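PDB 3MCZ: O-methyltransferase from Burkholderia thailandensis, which probably transfers a methyl group from S-adenosyl-L-methionine to an oxygen of a substrate not yet identified, and probably works as a dimer. Local coordinates for residues F261-A266 and E315-P320; T287-D292 and R340-I345; K236-A241 and R267-H272. All coordinates share one frame; numbering follows the deposited sequence.

All three contacts lie in the Rossmann-like methyltransferase domain. Contacts 1 and 3 share helix 263-275: contact 1 takes its N-terminal end, contact 3 the next turns, and their centres are about 13 Å apart. They meet where Phe-261 CE1 comes within 4.0 Å of Leu-239 CG. Contact 2 belongs to the sheet; its centre is about 12 Å from that of contact 1, with Thr-319 N 2.9 Å from Met-290 O, a probable hydrogen bond. Contacts 2 and 3 do not touch, their nearest atoms being about 7 Å apart. Where a cofactor or substrate would bind is not decided by these contacts.

Contact 1: F261-A266 and E315-P320; sequences FDAREA and ELHPTP
The 261-266 segment runs from loop into the first turn of helix 263-275. Past it goes the 315-320 segment, an extended loop that becomes helical only at Thr-319; the CA atoms come closest at Asp-262 and Glu-315, 6.8 Å apart. The helix start is a capping box within the Rossmann-like methyltransferase domain. Asp-262, at the N-cap, receives Glu-265 N on OD1 in a nearly straight bond (170°), the N-H meeting the oxygen almost along its C-O axis. In return Asp-262 N donates to the anti lone pair of Glu-265 OE1, an oxygen that also bonds His-313. The carboxylates are thus both held by backbone N-H groups at the helix end, whose dipole would probably stabilise their negative charge.

His-317 carries the crossing. Its CG stands anti to the carbonyl carbon (chi1 -55°), which sends the imidazole toward the helix start, and His-317 NE2 donates to Phe-261 O at 2.6 Å. Because a carbonyl oxygen can only accept, NE2 carries the proton. The acceptor lies near the ring plane, whereas the donor sits 32° out of the carbonyl plane, off the lone-pair direction. The ring also meets the first helical turn obliquely: His-317 CE1 lies 3.5 Å from Ala-263 N, and the methyl CB of Ala-266 is 3.9 Å from His-317 NE2. Trp-321 adds a second ring beside it, and Glu-315 packs on Ile-75 of the second subunit. Beyond the histidine one water spans the segments, accepting from Ala-263 N at 2.8 Å and donating to Glu-315 OE1 at 2.9 Å.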
loop_
_atom_site.group_PDB
_atom_site.type_symbol
_atom_site.label_atom_id
_atom_site.label_comp_id
_atom_site.label_asym_id
_atom_site.label_seq_id
_atom_site.Cartn_x
_atom_site.Cartn_y
_atom_site.Cartn_z
ATOM N N PHE A 261 4.394 -16.093 20.228
ATOM C CA PHE A 261 5.420 -16.561 21.137
ATOM C C PHE A 261 6.773 -16.629 20.436
ATOM O O PHE A 261 6.819 -16.954 19.248
ATOM C CB PHE A 261 5.018 -17.929 21.660
ATOM C CG PHE A 261 3.738 -17.918 22.427
ATOM C CD1 PHE A 261 3.659 -17.270 23.667
ATOM C CD2 PHE A 261 2.585 -18.468 21.895
ATOM C CE1 PHE A 261 2.433 -17.233 24.386
ATOM C CE2 PHE A 261 1.373 -18.436 22.596
ATOM C CZ PHE A 261 1.311 -17.816 23.853
ATOM N N ASP A 262 7.866 -16.313 21.151
ATOM C CA ASP A 262 9.203 -16.706 20.653
ATOM C C ASP A 262 9.372 -18.236 20.675
ATOM O O ASP A 262 8.556 -18.946 21.241
ATOM C CB ASP A 262 10.358 -15.960 21.346
ATOM C CG ASP A 262 10.652 -16.408 22.762
ATOM O OD1 ASP A 262 10.250 -17.487 23.217
ATOM O OD2 ASP A 262 11.366 -15.636 23.436
ATOM N N ALA A 263 10.438 -18.741 20.090
ATOM C CA ALA A 263 10.581 -20.212 19.960
ATOM C C ALA A 263 10.627 -20.917 21.317
ATOM O O ALA A 263 10.086 -21.993 21.482
ATOM C CB ALA A 263 11.839 -20.592 19.084
ATOM N N ARG A 264 11.279 -20.327 22.295
ATOM C CA ARG A 264 11.354 -20.938 23.604
ATOM C C ARG A 264 9.954 -21.041 24.208
ATOM O O ARG A 264 9.556 -22.074 24.749
ATOM C CB ARG A 264 12.234 -20.093 24.514
ATOM C CG ARG A 264 12.255 -20.563 25.915
ATOM C CD ARG A 264 12.919 -19.562 26.918
ATOM N NE ARG A 264 12.207 -19.702 28.162
ATOM C CZ ARG A 264 11.156 -18.975 28.533
ATOM N NH1 ARG A 264 10.581 -19.224 29.702
ATOM N NH2 ARG A 264 10.695 -17.986 27.781
ATOM N N GLU A 265 9.248 -19.924 24.148
ATOM C CA GLU A 265 7.901 -19.860 24.678
ATOM C C GLU A 265 6.972 -20.834 23.955
ATOM O O GLU A 265 6.204 -21.546 24.599
ATOM C CB GLU A 265 7.364 -18.442 24.587
ATOM C CG GLU A 265 7.982 -17.497 25.578
ATOM C CD GLU A 265 7.627 -16.029 25.267
ATOM O OE1 GLU A 265 7.272 -15.695 24.111
ATOM O OE2 GLU A 265 7.717 -15.202 26.176
ATOM N N ALA A 266 7.060 -20.865 22.632
ATOM C CA ALA A 266 6.210 -21.718 21.815
ATOM C C ALA A 266 6.441 -23.200 22.158
ATOM O O ALA A 266 5.490 -23.989 22.251
ATOM C CB ALA A 266 6.457 -21.421 20.310
ATOM N N GLU A 315 6.248 -13.838 15.506
ATOM C CA GLU A 315 7.118 -14.545 14.589
ATOM C C GLU A 315 6.428 -15.811 14.159
ATOM O O GLU A 315 5.847 -16.499 15.020
ATOM C CB GLU A 315 8.413 -14.902 15.305
ATOM C CG GLU A 315 9.328 -15.824 14.499
ATOM C CD GLU A 315 10.680 -16.114 15.179
ATOM O OE1 GLU A 315 10.827 -15.847 16.399
ATOM O OE2 GLU A 315 11.600 -16.637 14.477
ATOM N N LEU A 316 6.487 -16.146 12.876
ATOM C CA LEU A 316 5.900 -17.391 12.399
ATOM C C LEU A 316 6.994 -18.434 12.513
ATOM O O LEU A 316 8.038 -18.249 11.972
ATOM C CB LEU A 316 5.396 -17.287 10.948
ATOM C CG LEU A 316 4.659 -18.520 10.399
ATOM C CD1 LEU A 316 3.465 -18.949 11.267
ATOM C CD2 LEU A 316 4.236 -18.263 8.909
ATOM N N HIS A 317 6.737 -19.524 13.231
ATOM C CA HIS A 317 7.671 -20.616 13.371
ATOM C C HIS A 317 7.468 -21.653 12.259
ATOM O O HIS A 317 6.319 -21.913 11.852
ATOM C CB HIS A 317 7.514 -21.251 14.753
ATOM C CG HIS A 317 7.650 -20.249 15.854
ATOM N ND1 HIS A 317 8.833 -19.579 16.089
ATOM C CD2 HIS A 317 6.754 -19.760 16.735
ATOM C CE1 HIS A 317 8.659 -18.730 17.089
ATOM N NE2 HIS A 317 7.409 -18.826 17.505
ATOM N N PRO A 318 8.567 -22.229 11.765
ATOM C CA PRO A 318 8.405 -23.229 10.718
ATOM C C PRO A 318 7.534 -24.404 11.122
ATOM O O PRO A 318 7.631 -24.915 12.234
ATOM C CB PRO A 318 9.831 -23.682 10.411
ATOM C CG PRO A 318 10.721 -22.504 10.870
ATOM C CD PRO A 318 9.991 -21.903 12.028
ATOM N N THR A 319 6.722 -24.853 10.170
ATOM C CA THR A 319 5.783 -25.928 10.406
ATOM C C THR A 319 6.449 -27.244 10.756
ATOM O O THR A 319 5.979 -27.915 11.655
ATOM C CB THR A 319 4.796 -26.035 9.203
ATOM O OG1 THR A 319 4.249 -24.718 8.964
ATOM C CG2 THR A 319 3.678 -27.028 9.516
ATOM N N PRO A 320 7.536 -27.624 10.057
ATOM C CA PRO A 320 8.247 -28.822 10.480
ATOM C C PRO A 320 8.836 -28.721 11.884
ATOM O O PRO A 320 8.953 -29.742 12.570
ATOM C CB PRO A 320 9.378 -28.973 9.443
ATOM C CG PRO A 320 8.869 -28.226 8.231
ATOM C CD PRO A 320 8.112 -27.058 8.827
HETATM O O HOH W 1 12.227 -17.345 18.391
#

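Contact 2: T287-D292 and R340-I345; sequences TMTMND and RYTLLI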
loop_
_atom_site.group_PDB
_atom_site.type_symbol
_atom_site.label_atom_id
_atom_site.label_comp_id
_atom_site.label_asym_id
_atom_site.label_seq_id
_atom_site.Cartn_x
_atom_site.Cartn_y
_atom_site.Cartn_z
ATOM N N THR A 287 -1.649 -23.496 11.887
ATOM C CA THR A 287 -0.552 -22.579 11.737
ATOM C C THR A 287 -0.317 -22.282 10.249
ATOM O O THR A 287 -0.491 -23.162 9.380
ATOM C CB THR A 287 0.699 -23.131 12.445
ATOM O OG1 THR A 287 1.720 -22.140 12.418
ATOM C CG2 THR A 287 1.242 -24.431 11.768
HETATM N N MSE A 288 0.052 -21.046 9.927
HETATM C CA MSE A 288 0.350 -20.741 8.534
HETATM C C MSE A 288 1.547 -21.573 8.082
HETATM O O MSE A 288 2.581 -21.624 8.747
HETATM C CB MSE A 288 0.677 -19.268 8.297
HETATM C CG MSE A 288 0.917 -19.004 6.788
HETATM SE SE MSE A 288 0.890 -17.105 6.405
HETATM C CE MSE A 288 -0.953 -16.998 7.009
ATOM N N THR A 289 1.442 -22.164 6.913
ATOM C CA THR A 289 2.491 -23.081 6.441
ATOM C C THR A 289 3.795 -22.320 6.158
ATOM O O THR A 289 3.794 -21.299 5.449
ATOM C CB THR A 289 2.042 -23.763 5.160
ATOM O OG1 THR A 289 0.810 -24.438 5.408
ATOM C CG2 THR A 289 3.084 -24.759 4.644
HETATM N N MSE A 290 4.883 -22.798 6.735
HETATM C CA MSE A 290 6.194 -22.184 6.541
HETATM C C MSE A 290 7.240 -23.282 6.527
HETATM O O MSE A 290 7.333 -24.060 7.485
HETATM C CB MSE A 290 6.473 -21.210 7.689
HETATM C CG MSE A 290 7.936 -20.820 7.813
HETATM SE SE MSE A 290 8.328 -19.741 9.369
HETATM C CE MSE A 290 8.232 -18.083 8.251
ATOM N N ASN A 291 8.040 -23.328 5.477
ATOM C CA ASN A 291 9.101 -24.304 5.389
ATOM C C ASN A 291 10.274 -23.924 6.307
ATOM O O ASN A 291 10.368 -22.773 6.783
ATOM C CB ASN A 291 9.562 -24.444 3.934
ATOM C CG ASN A 291 8.462 -24.953 3.030
ATOM O OD1 ASN A 291 7.454 -25.445 3.503
ATOM N ND2 ASN A 291 8.646 -24.825 1.742
ATOM N N ASP A 292 11.183 -24.875 6.531
ATOM C CA ASP A 292 12.413 -24.605 7.335
ATOM C C ASP A 292 13.318 -23.478 6.795
ATOM O O ASP A 292 14.045 -22.854 7.545
ATOM C CB ASP A 292 13.220 -25.899 7.511
ATOM C CG ASP A 292 12.641 -26.795 8.612
ATOM O OD1 ASP A 292 12.056 -26.273 9.620
ATOM O OD2 ASP A 292 12.795 -28.021 8.483
ATOM N N ARG A 340 -3.403 -21.905 2.618
ATOM C CA ARG A 340 -2.081 -21.479 3.080
ATOM C C ARG A 340 -1.722 -21.921 4.516
ATOM O O ARG A 340 -0.653 -21.546 5.042
ATOM C CB ARG A 340 -1.992 -19.946 2.991
ATOM C CG ARG A 340 -2.851 -19.184 4.004
ATOM C CD ARG A 340 -2.612 -17.648 3.931
ATOM N NE ARG A 340 -3.349 -16.978 2.857
ATOM C CZ ARG A 340 -3.043 -15.770 2.365
ATOM N NH1 ARG A 340 -3.768 -15.244 1.386
ATOM N NH2 ARG A 340 -1.995 -15.092 2.830
ATOM N N TYR A 341 -2.642 -22.638 5.156
ATOM C CA TYR A 341 -2.481 -23.130 6.513
ATOM C C TYR A 341 -2.220 -24.633 6.549
ATOM O O TYR A 341 -2.617 -25.390 5.647
ATOM C CB TYR A 341 -3.717 -22.743 7.357
ATOM C CG TYR A 341 -3.702 -21.337 7.872
ATOM C CD1 TYR A 341 -4.094 -20.256 7.081
ATOM C CD2 TYR A 341 -3.281 -21.076 9.156
ATOM C CE1 TYR A 341 -4.056 -18.930 7.593
ATOM C CE2 TYR A 341 -3.236 -19.797 9.660
ATOM C CZ TYR A 341 -3.605 -18.729 8.881
ATOM O OH TYR A 341 -3.537 -17.469 9.467
ATOM N N THR A 342 -1.524 -25.063 7.600
ATOM C CA THR A 342 -1.390 -26.457 7.945
ATOM C C THR A 342 -2.079 -26.685 9.296
ATOM O O THR A 342 -1.831 -25.963 10.270
ATOM C CB THR A 342 0.107 -26.880 8.034
ATOM O OG1 THR A 342 0.737 -26.673 6.751
ATOM C CG2 THR A 342 0.293 -28.375 8.461
ATOM N N LEU A 343 -2.887 -27.727 9.342
ATOM C CA LEU A 343 -3.446 -28.254 10.570
ATOM C C LEU A 343 -2.629 -29.478 10.978
ATOM O O LEU A 343 -2.501 -30.458 10.213
ATOM C CB LEU A 343 -4.926 -28.600 10.387
ATOM C CG LEU A 343 -5.623 -29.155 11.641
ATOM C CD1 LEU A 343 -5.720 -28.101 12.785
ATOM C CD2 LEU A 343 -7.024 -29.656 11.248
ATOM N N LEU A 344 -1.980 -29.372 12.123
ATOM C CA LEU A 344 -1.229 -30.477 12.700
ATOM C C LEU A 344 -2.105 -31.121 13.747
ATOM O O LEU A 344 -2.779 -30.417 14.523
ATOM C CB LEU A 344 0.084 -30.002 13.328
ATOM C CG LEU A 344 1.106 -29.371 12.378
ATOM C CD1 LEU A 344 2.267 -28.722 13.262
ATOM C CD2 LEU A 344 1.651 -30.399 11.405
ATOM N N ILE A 345 -2.121 -32.453 13.746
ATOM C CA ILE A 345 -2.950 -33.216 14.653
ATOM C C ILE A 345 -2.005 -34.154 15.408
ATOM O O ILE A 345 -1.493 -35.135 14.857
ATOM C CB ILE A 345 -4.071 -33.983 13.878
ATOM C CG1 ILE A 345 -4.932 -33.031 13.015
ATOM C CG2 ILE A 345 -5.006 -34.799 14.825
ATOM C CD1 ILE A 345 -4.664 -33.143 11.478
HETATM O O HOH W 2 -0.332 -24.711 3.085
HETATM O O HOH W 3 1.479 -20.484 3.834
#
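Packing is tightest where Met-288, a selenomethionine, crosses obliquely over Tyr-341. Tyr-341 CD2 comes within 3.4 Å of both Met-288 N and Thr-287 C, and Met-288 CA lies over one face of the phenol ring. The Met-288 chain, extended to SE and then bent at chi3 (-62°), brings its CE to 3.7 Å from Tyr-341 CZ. Met-288 CE is also 3.6 Å from Arg-340 CD, as these side chains run side by side. The phenol OH bonds Asp-256, and Arg-340 NH1 the carbonyl of Ile-12.

The backbone here pairs strand 281-288 with 341-347, which runs antiparallel to both its neighbours, 281-288 and 332-338, in the 3-2-1-4-5-7-6 order that is a hallmark of the class I methyltransferase sheet. Thr-287 and Thr-342 form a hydrogen-bonded pair: Thr-342 N to Thr-287 O, 2.8 Å and nearly straight (171°), and Thr-287 N to Thr-342 O, 3.0 Å. Thr-289 N still donates to Arg-340 O, and a short hydrogen bond of 2.6 Å, its direction open, joins Thr-289 OG1 to Thr-342 OG1.

The solvent side lies at the partly exposed Thr-289 and Arg-340. One water bonds Thr-289 OG1; another donates to both Thr-289 O and Arg-340 O.

Contact 3: K236-A241 and R267-H272; sequences KNLLDA and REVIGH
The irregular 236-241 segment folds through a type I beta turn from Asn-237 to Asp-240 and lies against about one turn of helix 263-275, with Leu-238 CA 6.2 Å from Val-269 CA and Ala-241 CA 6.7 Å from His-272 CA. In the Rossmann-like methyltransferase domain this is the loop after edge strand 231-235 packing on the helix that follows strand 251-255. The turn is shaped from within: Asn-237 OD1 accepts from Leu-239 N, an Asx turn, with the donor well above the carbonyl plane (50°), while Asp-240 N closes the beta turn onto Asn-237 O. This turn places Leu-238 and Leu-239 at the helix.

Val-269 receives both leucines. Its CG2, anti to the carbonyl carbon, meets Leu-239 CD2 at 3.9 Å, the two side chains crossing obliquely; although the first bond of the Leu-239 side chain leads off from the helix, its far end swings back to make this touch. The other branch, Val-269 CG1, is 4.3 Å from Leu-238 CD1, a looser approach. Phe-244 packs on Leu-238, so the apolar patch extends past both segments.

Further along the helix, His-272 holds the polar part. With CG anti to the carbonyl carbon (chi1 -67°), its ring stands with Leu-238 O at its edge, and His-272 ND1 donates to Leu-238 O in a weak bond of 3.5 Å. Glu-268 O, though 3.1 Å from His-272 ND1, lies above one face, away from the direction of the in-plane N-H, so it makes no hydrogen bond. Over the opposite face comes Ala-241, whose CA makes a CH-pi contact 4.0 Å from the centroid of the His-272 ring while Ala-241 CB reaches 3.5 Å from His-272 NE2.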
loop_
_atom_site.group_PDB
_atom_site.type_symbol
_atom_site.label_atom_id
_atom_site.label_comp_id
_atom_site.label_asym_id
_atom_site.label_seq_id
_atom_site.Cartn_x
_atom_site.Cartn_y
_atom_site.Cartn_z
ATOM N N LYS A 236 -6.571 -17.616 31.782
ATOM C CA LYS A 236 -5.356 -18.422 31.936
ATOM C C LYS A 236 -4.167 -17.805 31.206
ATOM O O LYS A 236 -4.325 -17.225 30.124
ATOM C CB LYS A 236 -5.591 -19.858 31.419
ATOM C CG LYS A 236 -5.622 -20.977 32.513
ATOM C CD LYS A 236 -6.978 -21.430 32.888
ATOM C CE LYS A 236 -7.007 -22.892 33.396
ATOM N NZ LYS A 236 -6.514 -23.139 34.741
ATOM N N ASN A 237 -2.987 -17.920 31.818
ATOM C CA ASN A 237 -1.731 -17.558 31.183
ATOM C C ASN A 237 -1.074 -18.826 30.686
ATOM O O ASN A 237 -0.620 -19.658 31.479
ATOM C CB ASN A 237 -0.788 -16.849 32.167
ATOM C CG ASN A 237 0.513 -16.366 31.507
ATOM O OD1 ASN A 237 0.810 -16.669 30.350
ATOM N ND2 ASN A 237 1.283 -15.589 32.248
ATOM N N LEU A 238 -1.009 -18.965 29.372
ATOM C CA LEU A 238 -0.505 -20.195 28.768
ATOM C C LEU A 238 0.991 -20.408 29.019
ATOM O O LEU A 238 1.489 -21.510 28.899
ATOM C CB LEU A 238 -0.767 -20.193 27.273
ATOM C CG LEU A 238 -2.207 -20.143 26.755
ATOM C CD1 LEU A 238 -2.145 -20.465 25.279
ATOM C CD2 LEU A 238 -3.118 -21.103 27.517
ATOM N N LEU A 239 1.697 -19.354 29.392
ATOM C CA LEU A 239 3.126 -19.477 29.768
ATOM C C LEU A 239 3.377 -19.953 31.207
ATOM O O LEU A 239 4.507 -20.224 31.579
ATOM C CB LEU A 239 3.830 -18.137 29.523
ATOM C CG LEU A 239 3.967 -17.828 28.035
ATOM C CD1 LEU A 239 4.534 -16.418 27.800
ATOM C CD2 LEU A 239 4.862 -18.899 27.428
ATOM N N ASP A 240 2.333 -20.064 32.020
ATOM C CA ASP A 240 2.485 -20.472 33.412
ATOM C C ASP A 240 2.127 -21.938 33.554
ATOM O O ASP A 240 0.967 -22.299 33.422
ATOM C CB ASP A 240 1.582 -19.611 34.292
ATOM C CG ASP A 240 1.806 -19.837 35.769
ATOM O OD1 ASP A 240 2.688 -20.634 36.172
ATOM O OD2 ASP A 240 1.087 -19.186 36.541
ATOM N N ALA A 241 3.123 -22.783 33.813
ATOM C CA ALA A 241 2.894 -24.220 33.854
ATOM C C ALA A 241 1.847 -24.621 34.858
ATOM O O ALA A 241 1.120 -25.588 34.647
ATOM C CB ALA A 241 4.182 -24.973 34.132
ATOM N N ARG A 267 7.699 -23.578 22.403
ATOM C CA ARG A 267 7.998 -24.976 22.800
ATOM C C ARG A 267 7.346 -25.300 24.142
ATOM O O ARG A 267 6.781 -26.350 24.300
ATOM C CB ARG A 267 9.510 -25.229 22.839
ATOM C CG ARG A 267 9.900 -26.630 23.270
ATOM C CD ARG A 267 11.407 -26.787 23.359
ATOM N NE ARG A 267 12.027 -26.895 22.042
ATOM C CZ ARG A 267 12.044 -28.013 21.307
ATOM N NH1 ARG A 267 11.433 -29.118 21.719
ATOM N NH2 ARG A 267 12.633 -28.007 20.121
ATOM N N GLU A 268 7.384 -24.372 25.103
ATOM C CA GLU A 268 6.740 -24.595 26.384
ATOM C C GLU A 268 5.225 -24.700 26.302
ATOM O O GLU A 268 4.639 -25.530 26.997
ATOM C CB GLU A 268 7.123 -23.489 27.366
ATOM C CG GLU A 268 8.584 -23.625 27.773
ATOM C CD GLU A 268 9.146 -22.405 28.467
ATOM O OE1 GLU A 268 8.578 -21.290 28.340
ATOM O OE2 GLU A 268 10.207 -22.575 29.108
ATOM N N VAL A 269 4.607 -23.870 25.466
ATOM C CA VAL A 269 3.149 -23.860 25.291
ATOM C C VAL A 269 2.688 -25.165 24.662
ATOM O O VAL A 269 1.687 -25.713 25.059
ATOM C CB VAL A 269 2.705 -22.705 24.426
ATOM C CG1 VAL A 269 1.201 -22.850 23.996
ATOM C CG2 VAL A 269 2.911 -21.392 25.208
ATOM N N ILE A 270 3.422 -25.630 23.667
ATOM C CA ILE A 270 3.097 -26.880 22.980
ATOM C C ILE A 270 3.189 -28.032 23.971
ATOM O O ILE A 270 2.299 -28.872 24.033
ATOM C CB ILE A 270 4.010 -27.122 21.773
ATOM C CG1 ILE A 270 3.713 -26.105 20.679
ATOM C CG2 ILE A 270 3.809 -28.537 21.221
ATOM C CD1 ILE A 270 4.786 -26.024 19.610
ATOM N N GLY A 271 4.256 -28.075 24.767
ATOM C CA GLY A 271 4.362 -29.088 25.800
ATOM C C GLY A 271 3.235 -29.121 26.828
ATOM O O GLY A 271 2.728 -30.187 27.184
ATOM N N HIS A 272 2.859 -27.950 27.317
ATOM C CA HIS A 272 1.785 -27.846 28.282
ATOM C C HIS A 272 0.473 -28.311 27.642
ATOM O O HIS A 272 -0.320 -29.025 28.274
ATOM C CB HIS A 272 1.620 -26.403 28.723
ATOM C CG HIS A 272 2.777 -25.869 29.509
ATOM N ND1 HIS A 272 3.090 -24.528 29.546
ATOM C CD2 HIS A 272 3.694 -26.492 30.278
ATOM C CE1 HIS A 272 4.158 -24.347 30.303
ATOM N NE2 HIS A 272 4.554 -25.527 30.743
#